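Local coordinates for protein catechol 1,2 dioxygenase (Acinetobacter radioresistens, PDB 2XSU) that probably catalyses the intradiol ring cleavage of catechol by O2 to cis,cis-muconate, with ferric iron as its cofactor, at residues G101-T106 / D260-T265; A114-S119 / R180-T185. The protein carries 1 engineered substitution. All coordinates share one frame; numbering follows the deposited sequence.

Overall arrangement
Both contacts reach the same mixed beta sheet of the dioxygenase domain. Their centres lie about 22 Å apart. Their nearest atoms are about 12 Å apart, and they do not touch. Contact 2 is nested inside contact 1 along the chain: 101-106 comes first, then 114-119, 180-185 and finally 260-265. Contact 1 sets the loop after helix 82-96 against the turn that leads into strand 263-269. Contact 2 joins strand 118-120 to strand 180-184. Both tie their segments to the sheet whose strand 221-231 carries the iron ligands His225 and His227. Tyr167 and Tyr201 also bind the iron, and neither contact supplies a ligand. The side chain of Thr106 is about 10 Å from the metal, and that of Arg180 about 8 Å.

Contact 1: residues G101-T106 / D260-T265; sequences GGTPRT and DGLVAT
Leu262 carries most of this contact through its two end methyls, which meet Thr103, Pro104 and Thr106. Its CG is anti to its own carbonyl carbon (chi1 -58°), and the fork of the side chain faces the 101-106 segment. Leu262 CD2 meets Thr103 CG2 at 3.8 Å. The same methyl lies 4.1 Å from Pro104 CD, where the two side chains run past each other in opposite directions. Leu262 CD1 takes the other end of the segment and touches Thr106 CG2 at 3.8 Å. The backbone oxygen Pro104 O sits against the fork, 3.8 Å from Leu262 CD2. The proline ring has a second neighbour: Pro104 CG comes to 3.9 Å from Asp260 O.

The extended loop that follows helix 82-96 is thus laid on the lead-in to strand 263-269 of the dioxygenase sheet. Phe289 of strand 284-293 touches both Thr103 and Leu262.

No hydrogen bond joins the two segments. The polar groups of the loop are held from other parts of the chain. Pro104 O bonds to Thr240 OG1, and Thr103 OG1 to the backbone N of Glu292. Arg105 turns to helix 82-96, where NH1 forms salt bridges with Asp91 and Asp94. Thr106 OG1 bonds to Ala257 O, and the Thr106 side chain is about 7 Å from that of the iron ligand His227.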
# COMPACT_ATOMS: atom_id res chain seq x y z
N GLY A 101 -5.46 -27.18 -24.16
CA GLY A 101 -5.59 -28.34 -23.33
C GLY A 101 -5.08 -28.07 -21.94
O GLY A 101 -4.61 -26.97 -21.61
N GLY A 102 -5.18 -29.09 -21.10
CA GLY A 102 -4.78 -28.95 -19.74
C GLY A 102 -5.93 -28.53 -18.84
O GLY A 102 -6.88 -27.84 -19.26
N THR A 103 -5.84 -28.94 -17.59
CA THR A 103 -6.79 -28.47 -16.59
C THR A 103 -6.66 -26.93 -16.52
O THR A 103 -5.53 -26.42 -16.50
CB THR A 103 -6.46 -29.14 -15.26
OG1 THR A 103 -6.62 -30.56 -15.42
CG2 THR A 103 -7.44 -28.67 -14.16
N PRO A 104 -7.80 -26.19 -16.50
CA PRO A 104 -7.72 -24.72 -16.43
C PRO A 104 -7.04 -24.20 -15.15
O PRO A 104 -7.16 -24.82 -14.09
CB PRO A 104 -9.20 -24.28 -16.40
CG PRO A 104 -9.94 -25.39 -17.00
CD PRO A 104 -9.19 -26.64 -16.61
N ARG A 105 -6.36 -23.07 -15.27
CA ARG A 105 -5.81 -22.36 -14.11
C ARG A 105 -6.85 -21.51 -13.40
O ARG A 105 -7.83 -21.07 -14.01
CB ARG A 105 -4.64 -21.47 -14.55
CG ARG A 105 -5.07 -20.35 -15.51
CD ARG A 105 -4.05 -19.20 -15.64
NE ARG A 105 -2.70 -19.62 -16.00
CZ ARG A 105 -2.22 -19.80 -17.23
NH1 ARG A 105 -2.97 -19.69 -18.33
NH2 ARG A 105 -0.94 -20.15 -17.36
N THR A 106 -6.63 -21.29 -12.11
CA THR A 106 -7.30 -20.19 -11.43
C THR A 106 -6.43 -19.62 -10.31
O THR A 106 -5.23 -19.97 -10.22
CB THR A 106 -8.76 -20.53 -11.02
OG1 THR A 106 -9.46 -19.31 -10.76
CG2 THR A 106 -8.82 -21.48 -9.80
N ASP A 260 -15.75 -23.05 -15.38
CA ASP A 260 -16.11 -24.33 -15.97
C ASP A 260 -14.87 -25.22 -16.05
O ASP A 260 -13.77 -24.79 -16.42
CB ASP A 260 -16.68 -24.11 -17.39
CG ASP A 260 -18.03 -23.41 -17.40
OD1 ASP A 260 -18.74 -23.38 -16.36
OD2 ASP A 260 -18.40 -22.89 -18.49
N GLY A 261 -15.05 -26.46 -15.67
CA GLY A 261 -13.97 -27.41 -15.67
C GLY A 261 -13.42 -27.59 -14.28
O GLY A 261 -12.72 -28.59 -14.02
N LEU A 262 -13.73 -26.66 -13.37
CA LEU A 262 -13.19 -26.72 -12.01
C LEU A 262 -14.28 -26.84 -10.96
O LEU A 262 -14.06 -26.52 -9.79
CB LEU A 262 -12.33 -25.48 -11.70
CG LEU A 262 -11.14 -25.25 -12.63
CD1 LEU A 262 -10.36 -24.02 -12.12
CD2 LEU A 262 -10.23 -26.49 -12.69
N VAL A 263 -15.48 -27.29 -11.37
CA VAL A 263 -16.54 -27.56 -10.38
C VAL A 263 -16.69 -29.08 -10.23
O VAL A 263 -16.89 -29.80 -11.22
CB VAL A 263 -17.88 -26.93 -10.80
CG1 VAL A 263 -18.94 -27.16 -9.72
CG2 VAL A 263 -17.68 -25.38 -11.05
N ALA A 264 -16.55 -29.54 -9.00
CA ALA A 264 -16.67 -30.95 -8.67
C ALA A 264 -17.93 -31.22 -7.85
O ALA A 264 -18.38 -30.39 -7.07
CB ALA A 264 -15.42 -31.40 -7.88
N THR A 265 -18.49 -32.41 -8.05
CA THR A 265 -19.64 -32.87 -7.28
C THR A 265 -19.17 -33.82 -6.18
O THR A 265 -18.44 -34.80 -6.46
CB THR A 265 -20.65 -33.57 -8.21
OG1 THR A 265 -21.14 -32.61 -9.17
CG2 THR A 265 -21.84 -34.10 -7.43

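Contact 2: residues A114-S119 / R180-T185; sequences AGAPES and RRTILT
Ser119 O is gripped twice by the facing strand. Leu184 N donates a nearly straight hydrogen bond to it (2.8 Å, 169°), and Ile183 CA adds a CA-H...O contact at 3.4 Å. Thr182 O is held in the same way. Ser119 N donates a bond to Thr182 O at 3.0 Å. Glu118 CA makes a CA-H...O contact with Thr182 O at 3.2 Å. A third backbone bond runs from Thr182 N to Pro117 O.

Glu118 and Thr182 face one side of the sheet, Ser119 and Ile183 the other. The extended Glu118 side chain, with CG anti to the backbone N (chi1 -175°), passes Thr182 CG2 and ends over Leu184. There Glu118 OE2 lies 3.6 Å from Leu184 CD1. A water bridges Ala116 O, to which it donates, and Thr182 OG1.

Arg181 bends at chi2 (-66°) and folds back on its own strand. Its NH1 bonds Arg180 O at 2.8 Å, from above the carbonyl plane and with the oxygen close to the plane of the guanidinium. Pro117 CG covers one face of that guanidinium. Ala116 CB also packs on Arg180 O, at 3.6 Å.

Arg180 stretches away from this contact. Its guanidinium bonds Leu111 O and Ser168 O, and its side chain touches the iron ligand Tyr167. The pairing is a short parallel strand pair of two beta bridges. It adds strand 118-120 beside strand 180-184, which pairs antiparallel with strand 155-159 in the beta-rich catalytic domain of intradiol dioxygenases.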
# COMPACT_ATOMS: atom_id res chain seq x y z
N ALA A 114 4.79 -22.95 2.26
CA ALA A 114 5.76 -23.94 1.81
C ALA A 114 6.26 -24.76 3.01
O ALA A 114 6.29 -24.24 4.12
CB ALA A 114 6.93 -23.25 1.11
N GLY A 115 6.61 -26.01 2.76
CA GLY A 115 7.19 -26.93 3.77
C GLY A 115 6.28 -28.05 4.26
O GLY A 115 6.60 -28.72 5.26
N ALA A 116 5.15 -28.28 3.58
CA ALA A 116 4.17 -29.26 4.07
C ALA A 116 4.71 -30.69 4.00
O ALA A 116 5.58 -31.01 3.17
CB ALA A 116 2.85 -29.14 3.27
N PRO A 117 4.18 -31.57 4.87
CA PRO A 117 4.61 -32.97 4.84
C PRO A 117 4.43 -33.60 3.45
O PRO A 117 3.39 -33.37 2.81
CB PRO A 117 3.68 -33.65 5.86
CG PRO A 117 3.28 -32.59 6.78
CD PRO A 117 3.19 -31.32 5.93
N GLU A 118 5.43 -34.36 3.00
CA GLU A 118 5.39 -35.04 1.71
C GLU A 118 5.25 -36.55 1.87
O GLU A 118 5.91 -37.15 2.73
CB GLU A 118 6.68 -34.74 0.93
CG GLU A 118 6.71 -35.29 -0.50
CD GLU A 118 8.04 -35.05 -1.20
OE1 GLU A 118 8.22 -33.95 -1.77
OE2 GLU A 118 8.91 -35.96 -1.18
N SER A 119 4.43 -37.17 1.01
CA SER A 119 4.30 -38.62 0.96
C SER A 119 3.98 -39.11 -0.45
O SER A 119 3.62 -38.32 -1.36
CB SER A 119 3.22 -39.06 1.97
OG SER A 119 1.99 -38.44 1.63
N ARG A 180 -2.71 -29.24 4.93
CA ARG A 180 -1.74 -28.90 3.88
C ARG A 180 -0.83 -30.10 3.67
O ARG A 180 -0.16 -30.55 4.60
CB ARG A 180 -0.90 -27.69 4.33
CG ARG A 180 -1.70 -26.43 4.66
CD ARG A 180 -0.77 -25.35 5.24
NE ARG A 180 -1.50 -24.13 5.57
CZ ARG A 180 -1.84 -23.20 4.68
NH1 ARG A 180 -1.50 -23.35 3.40
NH2 ARG A 180 -2.52 -22.14 5.09
N ARG A 181 -0.77 -30.61 2.45
CA ARG A 181 0.04 -31.79 2.12
C ARG A 181 0.62 -31.72 0.72
O ARG A 181 0.02 -31.11 -0.20
CB ARG A 181 -0.75 -33.09 2.26
CG ARG A 181 -1.25 -33.43 3.66
CD ARG A 181 -0.10 -33.74 4.64
NE ARG A 181 -0.68 -34.19 5.92
CZ ARG A 181 -1.00 -33.41 6.93
NH1 ARG A 181 -0.77 -32.10 6.88
NH2 ARG A 181 -1.55 -33.93 8.05
N THR A 182 1.75 -32.40 0.53
CA THR A 182 2.29 -32.66 -0.79
C THR A 182 2.22 -34.16 -1.00
O THR A 182 2.75 -34.92 -0.17
CB THR A 182 3.76 -32.20 -0.90
OG1 THR A 182 3.81 -30.79 -0.72
CG2 THR A 182 4.37 -32.59 -2.26
N ILE A 183 1.59 -34.56 -2.10
CA ILE A 183 1.43 -35.99 -2.46
C ILE A 183 2.11 -36.23 -3.81
O ILE A 183 1.79 -35.58 -4.80
CB ILE A 183 -0.06 -36.42 -2.57
CG1 ILE A 183 -0.85 -36.05 -1.33
CG2 ILE A 183 -0.15 -37.95 -2.79
CD1 ILE A 183 -2.39 -36.20 -1.50
N LEU A 184 3.04 -37.19 -3.87
CA LEU A 184 3.66 -37.51 -5.16
C LEU A 184 2.85 -38.61 -5.81
O LEU A 184 2.54 -39.62 -5.17
CB LEU A 184 5.13 -37.97 -5.00
CG LEU A 184 6.06 -37.01 -4.24
CD1 LEU A 184 7.46 -37.66 -3.98
CD2 LEU A 184 6.18 -35.68 -4.99
N THR A 185 2.49 -38.44 -7.08
CA THR A 185 1.65 -39.46 -7.73
C THR A 185 2.41 -40.80 -7.80
O THR A 185 3.64 -40.82 -7.95
CB THR A 185 1.16 -39.08 -9.14
OG1 THR A 185 2.29 -38.77 -9.95
CG2 THR A 185 0.23 -37.82 -9.07
O HOH W 1 6.06 -30.06 0.64